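Long-range contact in DyP-type peroxidase (PDB 6FSK), which is a heme-containing dye-decolorizing peroxidase that probably uses hydrogen peroxide to oxidise dyes and, through a non-canonical site, manganese(II): residues R213-S225 with A229-T241. The protein carries 1 engineered substitution. Sequence-based numbering, arbitrary orientation.
Sequences RPGFILAKENGDS and ARPDWAKDGSFLT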
loop_
_atom_site.group_PDB
_atom_site.type_symbol
_atom_site.label_atom_id
_atom_site.label_comp_id
_atom_site.label_asym_id
_atom_site.label_seq_id
_atom_site.Cartn_x
_atom_site.Cartn_y
_atom_site.Cartn_z
ATOM N N ARG A 213 7.847 6.120 16.169
ATOM C CA ARG A 213 9.115 6.789 15.932
ATOM C C ARG A 213 9.396 6.881 14.400
ATOM O O ARG A 213 9.057 5.982 13.625
ATOM C CB ARG A 213 10.236 6.094 16.649
ATOM C CG ARG A 213 10.269 6.471 18.154
ATOM C CD ARG A 213 11.116 5.535 18.894
ATOM N NE ARG A 213 10.551 4.184 19.062
ATOM C CZ ARG A 213 11.212 3.093 19.380
ATOM N NH1 ARG A 213 12.524 3.083 19.613
ATOM N NH2 ARG A 213 10.515 1.936 19.517
ATOM N N PRO A 214 10.077 7.949 13.997
ATOM C CA PRO A 214 10.274 8.198 12.549
ATOM C C PRO A 214 11.145 7.108 11.924
ATOM O O PRO A 214 11.055 6.889 10.694
ATOM C CB PRO A 214 10.909 9.599 12.508
ATOM C CG PRO A 214 11.592 9.722 13.856
ATOM C CD PRO A 214 10.591 9.089 14.788
ATOM N N GLY A 215 12.055 6.450 12.654
ATOM C CA GLY A 215 12.885 5.384 12.138
ATOM C C GLY A 215 12.185 4.120 11.744
ATOM O O GLY A 215 12.819 3.238 11.168
ATOM N N PHE A 216 10.863 4.021 11.992
ATOM C CA PHE A 216 10.071 2.895 11.425
ATOM C C PHE A 216 9.687 3.225 9.964
ATOM O O PHE A 216 9.245 2.303 9.274
ATOM C CB PHE A 216 8.845 2.650 12.285
ATOM C CG PHE A 216 9.210 2.060 13.611
ATOM C CD1 PHE A 216 9.800 0.804 13.718
ATOM C CD2 PHE A 216 9.053 2.801 14.780
ATOM C CE1 PHE A 216 10.208 0.283 14.959
ATOM C CE2 PHE A 216 9.467 2.250 15.966
ATOM C CZ PHE A 216 10.076 1.031 16.087
ATOM N N ILE A 217 9.898 4.464 9.543
ATOM C CA ILE A 217 9.569 4.909 8.157
ATOM C C ILE A 217 10.811 5.320 7.421
ATOM O O ILE A 217 10.945 4.988 6.224
ATOM C CB ILE A 217 8.540 6.065 8.142
ATOM C CG1 ILE A 217 7.237 5.691 8.901
ATOM C CG2 ILE A 217 8.234 6.589 6.701
ATOM C CD1 ILE A 217 6.476 4.462 8.355
ATOM N N LEU A 218 11.716 6.049 8.084
ATOM C CA LEU A 218 12.908 6.571 7.505
ATOM C C LEU A 218 14.089 5.857 8.027
ATOM O O LEU A 218 14.266 5.767 9.231
ATOM C CB LEU A 218 12.990 8.039 7.867
ATOM C CG LEU A 218 11.937 9.024 7.400
ATOM C CD1 LEU A 218 12.073 10.390 8.114
ATOM C CD2 LEU A 218 12.004 9.199 5.915
ATOM N N ALA A 219 15.000 5.404 7.148
ATOM C CA ALA A 219 16.218 4.776 7.599
ATOM C C ALA A 219 17.128 5.733 8.419
ATOM O O ALA A 219 17.190 6.931 8.135
ATOM C CB ALA A 219 17.006 4.262 6.419
ATOM N N LYS A 220 17.707 5.106 9.439
ATOM C CA LYS A 220 18.671 5.737 10.358
ATOM C C LYS A 220 18.112 6.922 11.108
ATOM O O LYS A 220 18.849 7.826 11.485
ATOM C CB LYS A 220 19.925 6.163 9.607
ATOM C CG LYS A 220 20.604 5.013 8.889
ATOM C CD LYS A 220 21.975 5.337 8.311
ATOM C CE LYS A 220 22.967 5.840 9.351
ATOM N NZ LYS A 220 23.839 4.797 9.890
ATOM N N GLU A 221 16.819 6.967 11.322
ATOM C CA GLU A 221 16.228 7.931 12.275
ATOM C C GLU A 221 15.857 7.156 13.491
ATOM O O GLU A 221 15.924 5.942 13.549
ATOM C CB GLU A 221 15.022 8.640 11.658
ATOM C CG GLU A 221 15.347 9.649 10.593
ATOM C CD GLU A 221 16.009 10.946 11.072
ATOM O OE1 GLU A 221 16.225 11.114 12.308
ATOM O OE2 GLU A 221 16.307 11.798 10.210
ATOM N N ASN A 222 15.530 7.882 14.550
ATOM C CA ASN A 222 15.249 7.234 15.832
ATOM C C ASN A 222 14.176 6.152 15.708
ATOM O O ASN A 222 13.091 6.443 15.159
ATOM C CB ASN A 222 14.768 8.357 16.752
ATOM C CG ASN A 222 14.474 7.887 18.133
ATOM O OD1 ASN A 222 15.201 7.063 18.664
ATOM N ND2 ASN A 222 13.428 8.444 18.747
ATOM N N GLY A 223 14.502 4.951 16.134
ATOM C CA GLY A 223 13.683 3.797 16.001
ATOM C C GLY A 223 14.002 2.801 14.930
ATOM O O GLY A 223 13.360 1.703 14.871
ATOM N N ASP A 224 14.945 3.192 14.044
ATOM C CA ASP A 224 15.442 2.210 13.052
ATOM C C ASP A 224 16.368 1.205 13.717
ATOM O O ASP A 224 17.533 1.485 14.022
ATOM C CB ASP A 224 16.093 2.905 11.852
ATOM C CG ASP A 224 16.622 1.896 10.850
ATOM O OD1 ASP A 224 16.430 0.707 10.998
ATOM O OD2 ASP A 224 17.241 2.384 9.875
ATOM N N SER A 225 15.905 0.013 13.926
ATOM C CA SER A 225 16.734 -1.035 14.564
ATOM C C SER A 225 17.949 -1.426 13.784
ATOM O O SER A 225 18.915 -1.988 14.354
ATOM C CB SER A 225 15.956 -2.319 14.888
ATOM O OG SER A 225 15.637 -2.961 13.653
ATOM N N ALA A 229 23.862 -0.794 10.972
ATOM C CA ALA A 229 24.220 -1.591 9.850
ATOM C C ALA A 229 24.109 -0.846 8.526
ATOM O O ALA A 229 24.646 -1.334 7.516
ATOM C CB ALA A 229 23.376 -2.860 9.798
ATOM N N ARG A 230 23.453 0.310 8.483
ATOM C CA ARG A 230 23.158 0.933 7.245
ATOM C C ARG A 230 24.155 2.087 6.959
ATOM O O ARG A 230 24.645 2.734 7.904
ATOM C CB ARG A 230 21.705 1.473 7.343
ATOM C CG ARG A 230 20.715 0.305 7.188
ATOM C CD ARG A 230 19.285 0.766 7.326
ATOM N NE ARG A 230 18.417 -0.321 6.888
ATOM C CZ ARG A 230 17.087 -0.427 7.092
ATOM N NH1 ARG A 230 16.435 0.517 7.774
ATOM N NH2 ARG A 230 16.448 -1.480 6.564
ATOM N N PRO A 231 24.408 2.395 5.694
ATOM C CA PRO A 231 25.335 3.468 5.361
ATOM C C PRO A 231 24.805 4.795 5.597
ATOM O O PRO A 231 23.582 4.994 5.591
ATOM C CB PRO A 231 25.604 3.207 3.865
ATOM C CG PRO A 231 24.245 2.720 3.379
ATOM C CD PRO A 231 23.830 1.794 4.459
ATOM N N ASP A 232 25.683 5.762 5.897
ATOM C CA ASP A 232 25.227 7.101 6.184
ATOM C C ASP A 232 24.325 7.689 5.080
ATOM O O ASP A 232 23.398 8.448 5.348
ATOM C CB ASP A 232 26.440 8.034 6.405
ATOM C CG ASP A 232 27.036 7.879 7.808
ATOM O OD1 ASP A 232 26.399 7.233 8.673
ATOM O OD2 ASP A 232 28.139 8.415 8.027
ATOM N N TRP A 233 24.570 7.378 3.817
ATOM C CA TRP A 233 23.787 7.958 2.769
ATOM C C TRP A 233 22.290 7.540 2.823
ATOM O O TRP A 233 21.426 8.252 2.265
ATOM C CB TRP A 233 24.390 7.664 1.363
ATOM C CG TRP A 233 24.315 6.282 0.816
ATOM C CD1 TRP A 233 25.309 5.373 0.756
ATOM C CD2 TRP A 233 23.187 5.657 0.203
ATOM N NE1 TRP A 233 24.876 4.221 0.175
ATOM C CE2 TRP A 233 23.580 4.380 -0.190
ATOM C CE3 TRP A 233 21.903 6.072 -0.082
ATOM C CZ2 TRP A 233 22.701 3.504 -0.816
ATOM C CZ3 TRP A 233 21.067 5.225 -0.723
ATOM C CH2 TRP A 233 21.468 3.945 -1.060
ATOM N N ALA A 234 22.036 6.415 3.474
ATOM C CA ALA A 234 20.676 5.860 3.575
ATOM C C ALA A 234 19.838 6.640 4.560
ATOM O O ALA A 234 18.596 6.555 4.542
ATOM C CB ALA A 234 20.705 4.397 3.936
ATOM N N LYS A 235 20.431 7.504 5.402
ATOM C CA LYS A 235 19.604 8.302 6.312
ATOM C C LYS A 235 18.566 9.086 5.575
ATOM O O LYS A 235 18.820 9.713 4.545
ATOM C CB LYS A 235 20.470 9.295 7.101
ATOM C CG LYS A 235 19.674 10.078 8.095
ATOM C CD LYS A 235 20.590 10.994 8.938
ATOM C CE LYS A 235 19.714 11.590 10.006
ATOM N NZ LYS A 235 20.593 11.858 11.166
ATOM N N ASP A 236 17.326 8.988 6.055
ATOM C CA ASP A 236 16.193 9.779 5.593
ATOM C C ASP A 236 15.715 9.309 4.180
ATOM O O ASP A 236 14.940 10.033 3.609
ATOM C CB ASP A 236 16.399 11.268 5.590
ATOM C CG ASP A 236 16.400 11.856 7.010
ATOM O OD1 ASP A 236 15.865 11.170 7.902
ATOM O OD2 ASP A 236 16.963 12.979 7.215
ATOM N N GLY A 237 16.135 8.136 3.783
ATOM C CA GLY A 237 15.468 7.389 2.668
ATOM C C GLY A 237 14.415 6.440 3.265
ATOM O O GLY A 237 14.347 6.176 4.491
ATOM N N SER A 238 13.569 5.930 2.383
ATOM C CA SER A 238 12.540 4.968 2.813
ATOM C C SER A 238 12.380 3.937 1.674
ATOM O O SER A 238 12.618 4.257 0.523
ATOM C CB SER A 238 11.258 5.712 3.063
ATOM O OG SER A 238 10.244 4.835 3.614
ATOM N N PHE A 239 11.927 2.758 2.011
ATOM C CA PHE A 239 11.648 1.677 1.059
ATOM C C PHE A 239 10.246 1.842 0.532
ATOM O O PHE A 239 9.261 1.900 1.275
ATOM C CB PHE A 239 11.816 0.301 1.656
ATOM C CG PHE A 239 13.222 -0.059 2.046
ATOM C CD1 PHE A 239 14.065 -0.588 1.120
ATOM C CD2 PHE A 239 13.727 0.172 3.320
ATOM C CE1 PHE A 239 15.348 -0.901 1.406
ATOM C CE2 PHE A 239 15.047 -0.094 3.607
ATOM C CZ PHE A 239 15.840 -0.702 2.658
ATOM N N LEU A 240 10.179 1.945 -0.796
ATOM C CA LEU A 240 8.954 2.077 -1.580
ATOM C C LEU A 240 8.639 0.691 -2.144
ATOM O O LEU A 240 9.368 0.202 -3.049
ATOM C CB LEU A 240 9.191 3.047 -2.729
ATOM C CG LEU A 240 8.002 3.546 -3.506
ATOM C CD1 LEU A 240 8.350 4.710 -4.415
ATOM C CD2 LEU A 240 7.320 2.454 -4.319
ATOM N N THR A 241 7.553 0.083 -1.709
ATOM C CA THR A 241 7.001 -1.140 -2.354
ATOM C C THR A 241 5.948 -0.736 -3.348
ATOM O O THR A 241 4.993 -0.056 -2.999
ATOM C CB THR A 241 6.420 -2.081 -1.284
ATOM O OG1 THR A 241 7.470 -2.586 -0.461
ATOM C CG2 THR A 241 5.718 -3.261 -2.003
#
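Asp-224 OD2 is gripped by two donors, one from each segment. Lys-220 N reaches the anti lone pair of Asp-224 OD2 in a nearly straight bond of 2.8 Å. Arg-230 NH1 meets Asp-224 OD2 on the syn side at 2.9 Å in a salt bridge, 34° out of the carboxylate plane. A short acid suits this place: with CG anti to the backbone N (chi1 179°), its carboxylate can reach both. The long, extended Arg-230 goes on to bond Ser-387 O through NH1 and Leu-93 O through NE, so its buried charge is well satisfied. Lys-220 runs past Arg-230 in the opposite direction, its CD against Pro-231 O. Bends late in the lysine chain bring NZ over the carbonyl plane of Arg-230 O (3.0 Å); NZ also bonds Ala-227 O and makes a long salt bridge to Asp-232.

The backbones meet at Ala-219, whose N gives a bond to Gly-237 O (2.8 Å) and whose O accepts from Asp-236 N (2.9 Å). Its small methyl fits close against Ala-234 O. Farther along, Ser-238 OG donates to Ile-217 O (2.7 Å), a hydroxyl serving a buried carbonyl. Glu-221 OE2 lies only 2.4 Å from Asp-236 OD1, the carboxylates nearly coplanar; one of the two acids is probably protonated. Lys-235 CE packs beside Glu-221 OE2.

Two type II beta turns, Leu-218 to Glu-221 and Ala-234 to Gly-237, are thus joined by the Ala-219 backbone bonds immediately before strand 238-247, an inner strand of the antiparallel sheet in this DyP-type alpha+beta fold.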